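Amino acid ABC transporter, periplasmic amino acid-binding protein (Brucella ovis, PDB 4Z9N) binds glutathione in its ligand pocket and probably delivers it, or a related amino-acid-type solute, from the periplasm to an ABC importer in the inner membrane. Local coordinates at residues Q112-N117 and N125-L130; S186-V191 and H201-E206. All coordinates share one frame; numbering follows the deposited sequence.

Contact 1. Residues Q112-N117 and N125-L130; sequences QGFMIN and NSALQL
Phe114, on the sheet strand 101-117 of a family 3 solute-binding protein, meets Ala127 and Leu130 from the loop that leads to strand 134-138. The contact is wholly apolar. Phe114 CD1 lies 3.7 Å from Ala127 CB, and Leu130 CD1 comes to the same side of the ring, 4.1 Å from Phe114 CD2; both methyls approach obliquely. CG of Phe114 is anti to the carbonyl carbon (chi1 -63°), and with CB already directed at the loop the ring lands beside Ala127 and Leu130. Two residues on, Ile116 offers its branch methyl, CG2 lying 4.2 Å from Leu130 CD2. The two methyls of Leu130 are thus shared between alternate residues on one side of the strand. Met147 of helix 142-153 packs on Phe114.

Hydrogen bonds shape the loop from within. Ser126 OG accepts the N-H of Leu128 at 3.0 Å, forming an ST turn at the start of the 3-10 segment 127-128, and the backbone adds Gln129 N to Ser126 O. From the far end of the turn the Gln129 side chain folds back, and its OE1 takes the backbone N-H of Asn125 at 2.6 Å, with the donor N tilted 16° from the plane of the Gln129 side-chain carbonyl.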
# COMPACT_ATOMS: atom_id res chain seq x y z
N GLN D 112 4.48 6.91 16.45
CA GLN D 112 5.15 6.92 17.77
C GLN D 112 4.53 7.93 18.72
O GLN D 112 4.23 9.06 18.32
CB GLN D 112 6.64 7.21 17.59
CG GLN D 112 7.43 7.31 18.88
CD GLN D 112 8.92 7.33 18.60
OE1 GLN D 112 9.36 7.05 17.48
NE2 GLN D 112 9.72 7.67 19.62
N GLY D 113 4.37 7.54 19.98
CA GLY D 113 3.85 8.42 21.00
C GLY D 113 4.59 8.30 22.32
O GLY D 113 5.60 7.58 22.41
N PHE D 114 4.10 9.02 23.32
CA PHE D 114 4.70 9.07 24.65
C PHE D 114 3.66 8.79 25.73
O PHE D 114 2.52 9.25 25.63
CB PHE D 114 5.33 10.43 24.92
CG PHE D 114 6.47 10.76 24.01
CD1 PHE D 114 6.24 11.36 22.78
CD2 PHE D 114 7.76 10.42 24.37
CE1 PHE D 114 7.28 11.65 21.94
CE2 PHE D 114 8.83 10.70 23.53
CZ PHE D 114 8.58 11.32 22.31
N MET D 115 4.05 8.05 26.76
CA MET D 115 3.15 7.75 27.88
C MET D 115 3.77 8.19 29.20
O MET D 115 4.98 8.02 29.40
CB MET D 115 2.83 6.26 27.90
CG MET D 115 1.80 5.85 28.96
SD MET D 115 1.21 4.16 28.67
CE MET D 115 2.69 3.22 29.03
N ILE D 116 2.95 8.76 30.08
CA ILE D 116 3.40 9.17 31.41
C ILE D 116 2.44 8.65 32.47
O ILE D 116 1.29 8.31 32.18
CB ILE D 116 3.52 10.70 31.55
CG1 ILE D 116 2.16 11.36 31.26
CG2 ILE D 116 4.62 11.25 30.66
CD1 ILE D 116 2.02 12.75 31.81
N ASN D 117 2.92 8.62 33.71
CA ASN D 117 2.04 8.40 34.85
C ASN D 117 1.51 9.76 35.26
O ASN D 117 2.25 10.57 35.82
CB ASN D 117 2.79 7.71 35.99
CG ASN D 117 1.88 7.37 37.15
OD1 ASN D 117 1.05 8.18 37.57
ND2 ASN D 117 1.99 6.15 37.65
N ASN D 125 0.40 17.58 29.85
CA ASN D 125 -0.62 17.17 28.89
C ASN D 125 -0.10 17.22 27.46
O ASN D 125 -0.87 17.12 26.52
CB ASN D 125 -1.88 18.04 29.03
CG ASN D 125 -1.64 19.50 28.67
OD1 ASN D 125 -0.50 19.94 28.53
ND2 ASN D 125 -2.72 20.26 28.55
N SER D 126 1.20 17.38 27.30
CA SER D 126 1.78 17.44 25.96
C SER D 126 3.20 16.91 25.97
O SER D 126 3.95 17.13 26.92
CB SER D 126 1.75 18.87 25.42
OG SER D 126 2.54 18.98 24.26
N ALA D 127 3.59 16.23 24.89
CA ALA D 127 4.96 15.74 24.80
C ALA D 127 5.94 16.91 24.76
O ALA D 127 7.12 16.73 25.02
CB ALA D 127 5.15 14.86 23.57
N LEU D 128 5.45 18.10 24.44
CA LEU D 128 6.32 19.27 24.37
C LEU D 128 6.68 19.78 25.77
O LEU D 128 7.47 20.71 25.92
CB LEU D 128 5.68 20.38 23.54
CG LEU D 128 5.65 20.12 22.02
CD1 LEU D 128 4.93 21.23 21.26
CD2 LEU D 128 7.07 19.91 21.48
N GLN D 129 6.12 19.16 26.80
CA GLN D 129 6.46 19.54 28.16
C GLN D 129 7.44 18.55 28.78
O GLN D 129 7.66 18.55 30.00
CB GLN D 129 5.20 19.66 29.01
CG GLN D 129 4.10 20.50 28.38
CD GLN D 129 2.81 20.39 29.14
OE1 GLN D 129 2.36 19.29 29.45
NE2 GLN D 129 2.19 21.52 29.45
N LEU D 130 8.07 17.75 27.93
CA LEU D 130 8.93 16.67 28.41
C LEU D 130 10.42 16.99 28.37
O LEU D 130 11.24 16.08 28.50
CB LEU D 130 8.67 15.39 27.60
CG LEU D 130 7.30 14.75 27.85
CD1 LEU D 130 7.16 13.50 26.99
CD2 LEU D 130 7.09 14.43 29.33

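Contact 2. Residues S186-V191 and H201-E206; sequences SSLYGV and HVILPE
Ile203 lays its terminal methyl over one face of the Tyr189 ring. Ile203 CD1 sits 3.9 Å from the Tyr189 ring centroid and 24° off the normal, a CH-pi contact in which the methyl is displaced toward the rim; the nearest ring atom is Tyr189 CD1, 3.6 Å from Ile203 CD1. The two side chains cross at about a right angle. In Ile203, CG1 is anti to the carbonyl carbon (chi1 -60°) and the chain runs on extended to CD1 (chi2 170°), a shape that carries the methyl from the strand to the helix.

The same methyl also packs against the preceding helix residue, with Ile203 CD1 3.8 Å from Leu188 CB. Nearer the strand, Ile203 CG2 also approaches Leu188 CD1, at 4.2 Å. One branched side chain thus engages two successive helix residues: the base and one branch tip of the leucine, and the flat side of the tyrosine. The segments' own contact is apolar; Arg192, next along the helix, adds an NH1 hydrogen bond to His201 O and a cation-pi contact with Tyr189.

Ser187 of helix 185-192 touches the bound glutathione and the Leu188 side chain is about 7 Å from it, so the packing lies next to the ligand pocket. The helix rests through Ile203 on strand 201-203, which pairs antiparallel with 101-117, while Leu188 also packs on Met115 of strand 101-117 and Tyr181 of strand 180-182.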
# COMPACT_ATOMS: atom_id res chain seq x y z
N SER D 186 -0.04 1.96 19.55
CA SER D 186 -0.79 0.74 19.84
C SER D 186 -0.03 -0.10 20.85
O SER D 186 -0.63 -0.83 21.63
CB SER D 186 -1.08 -0.09 18.58
OG SER D 186 0.13 -0.56 17.98
N SER D 187 1.29 0.02 20.83
CA SER D 187 2.12 -0.74 21.76
C SER D 187 1.99 -0.17 23.18
O SER D 187 2.02 -0.92 24.17
CB SER D 187 3.58 -0.71 21.32
OG SER D 187 3.73 -1.34 20.05
N LEU D 188 1.88 1.16 23.27
CA LEU D 188 1.68 1.81 24.57
C LEU D 188 0.40 1.31 25.24
O LEU D 188 0.38 1.11 26.47
CB LEU D 188 1.65 3.34 24.41
CG LEU D 188 3.00 3.98 24.07
CD1 LEU D 188 2.83 5.45 23.71
CD2 LEU D 188 3.94 3.82 25.27
N TYR D 189 -0.66 1.08 24.46
CA TYR D 189 -1.88 0.48 25.00
C TYR D 189 -1.58 -0.89 25.61
O TYR D 189 -2.11 -1.24 26.67
CB TYR D 189 -2.96 0.33 23.92
CG TYR D 189 -3.77 1.58 23.62
CD1 TYR D 189 -3.32 2.53 22.71
CD2 TYR D 189 -5.00 1.79 24.23
CE1 TYR D 189 -4.08 3.66 22.42
CE2 TYR D 189 -5.76 2.91 23.95
CZ TYR D 189 -5.30 3.84 23.05
OH TYR D 189 -6.06 4.96 22.78
N GLY D 190 -0.75 -1.68 24.93
CA GLY D 190 -0.43 -3.02 25.40
C GLY D 190 0.48 -3.03 26.62
O GLY D 190 0.26 -3.79 27.57
N VAL D 191 1.51 -2.19 26.58
CA VAL D 191 2.40 -2.04 27.71
C VAL D 191 1.63 -1.59 28.95
O VAL D 191 1.81 -2.14 30.04
CB VAL D 191 3.53 -1.04 27.40
CG1 VAL D 191 4.25 -0.66 28.69
CG2 VAL D 191 4.50 -1.65 26.40
N HIS D 201 -1.98 5.80 33.89
CA HIS D 201 -1.12 6.14 32.75
C HIS D 201 -1.87 6.75 31.57
O HIS D 201 -2.91 6.26 31.14
CB HIS D 201 -0.34 4.90 32.31
CG HIS D 201 0.56 4.36 33.38
ND1 HIS D 201 1.88 4.73 33.50
CD2 HIS D 201 0.30 3.52 34.41
CE1 HIS D 201 2.41 4.12 34.55
NE2 HIS D 201 1.47 3.37 35.11
N VAL D 202 -1.31 7.85 31.07
CA VAL D 202 -1.92 8.62 30.01
C VAL D 202 -1.03 8.59 28.78
O VAL D 202 0.17 8.83 28.89
CB VAL D 202 -2.18 10.06 30.46
CG1 VAL D 202 -2.68 10.91 29.29
CG2 VAL D 202 -3.20 10.08 31.59
N ILE D 203 -1.61 8.30 27.62
CA ILE D 203 -0.89 8.46 26.36
C ILE D 203 -1.12 9.89 25.88
O ILE D 203 -2.26 10.32 25.69
CB ILE D 203 -1.35 7.44 25.32
CG1 ILE D 203 -1.11 6.02 25.83
CG2 ILE D 203 -0.68 7.69 23.97
CD1 ILE D 203 -1.75 4.93 24.96
N LEU D 204 -0.03 10.64 25.72
CA LEU D 204 -0.12 12.05 25.36
C LEU D 204 -0.58 12.16 23.91
O LEU D 204 -0.47 11.19 23.15
CB LEU D 204 1.23 12.76 25.59
CG LEU D 204 1.72 12.73 27.03
CD1 LEU D 204 3.12 13.27 27.17
CD2 LEU D 204 0.76 13.48 27.94
N PRO D 205 -1.11 13.33 23.53
CA PRO D 205 -1.73 13.45 22.20
C PRO D 205 -0.75 13.36 21.03
O PRO D 205 -1.15 12.91 19.96
CB PRO D 205 -2.37 14.84 22.24
CG PRO D 205 -2.45 15.21 23.69
CD PRO D 205 -1.25 14.58 24.31
N GLU D 206 0.49 13.78 21.22
CA GLU D 206 1.42 13.91 20.09
C GLU D 206 1.79 12.58 19.43
O GLU D 206 2.11 11.59 20.11
CB GLU D 206 2.70 14.62 20.54
CG GLU D 206 2.56 16.14 20.75
CD GLU D 206 1.90 16.51 22.07
OE1 GLU D 206 1.67 15.62 22.91
OE2 GLU D 206 1.63 17.72 22.27

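How the contacts relate
Leaving strand 101-117, the chain turns back within a few residues, and contact 1 closes that short loop before strand 134-138 begins. Further on, contact 2 closes a second loop, from helix 185-192 to strand 201-203; the two closures neither nest nor cross. Strand 201-203 then pairs antiparallel with 101-117, bringing the contact centres about 9 Å apart: local closures in series can converge on one sheet. Glu206 makes the direct tie: its OE2 lies 2.5 Å from Ser126 OG and its OE1 2.8 Å from Ala127 N, both probable hydrogen bonds. Glu206 thus ties the 125-130 loop to segment 201-206, whose Ile203 packs on the helix bordering the glutathione pocket.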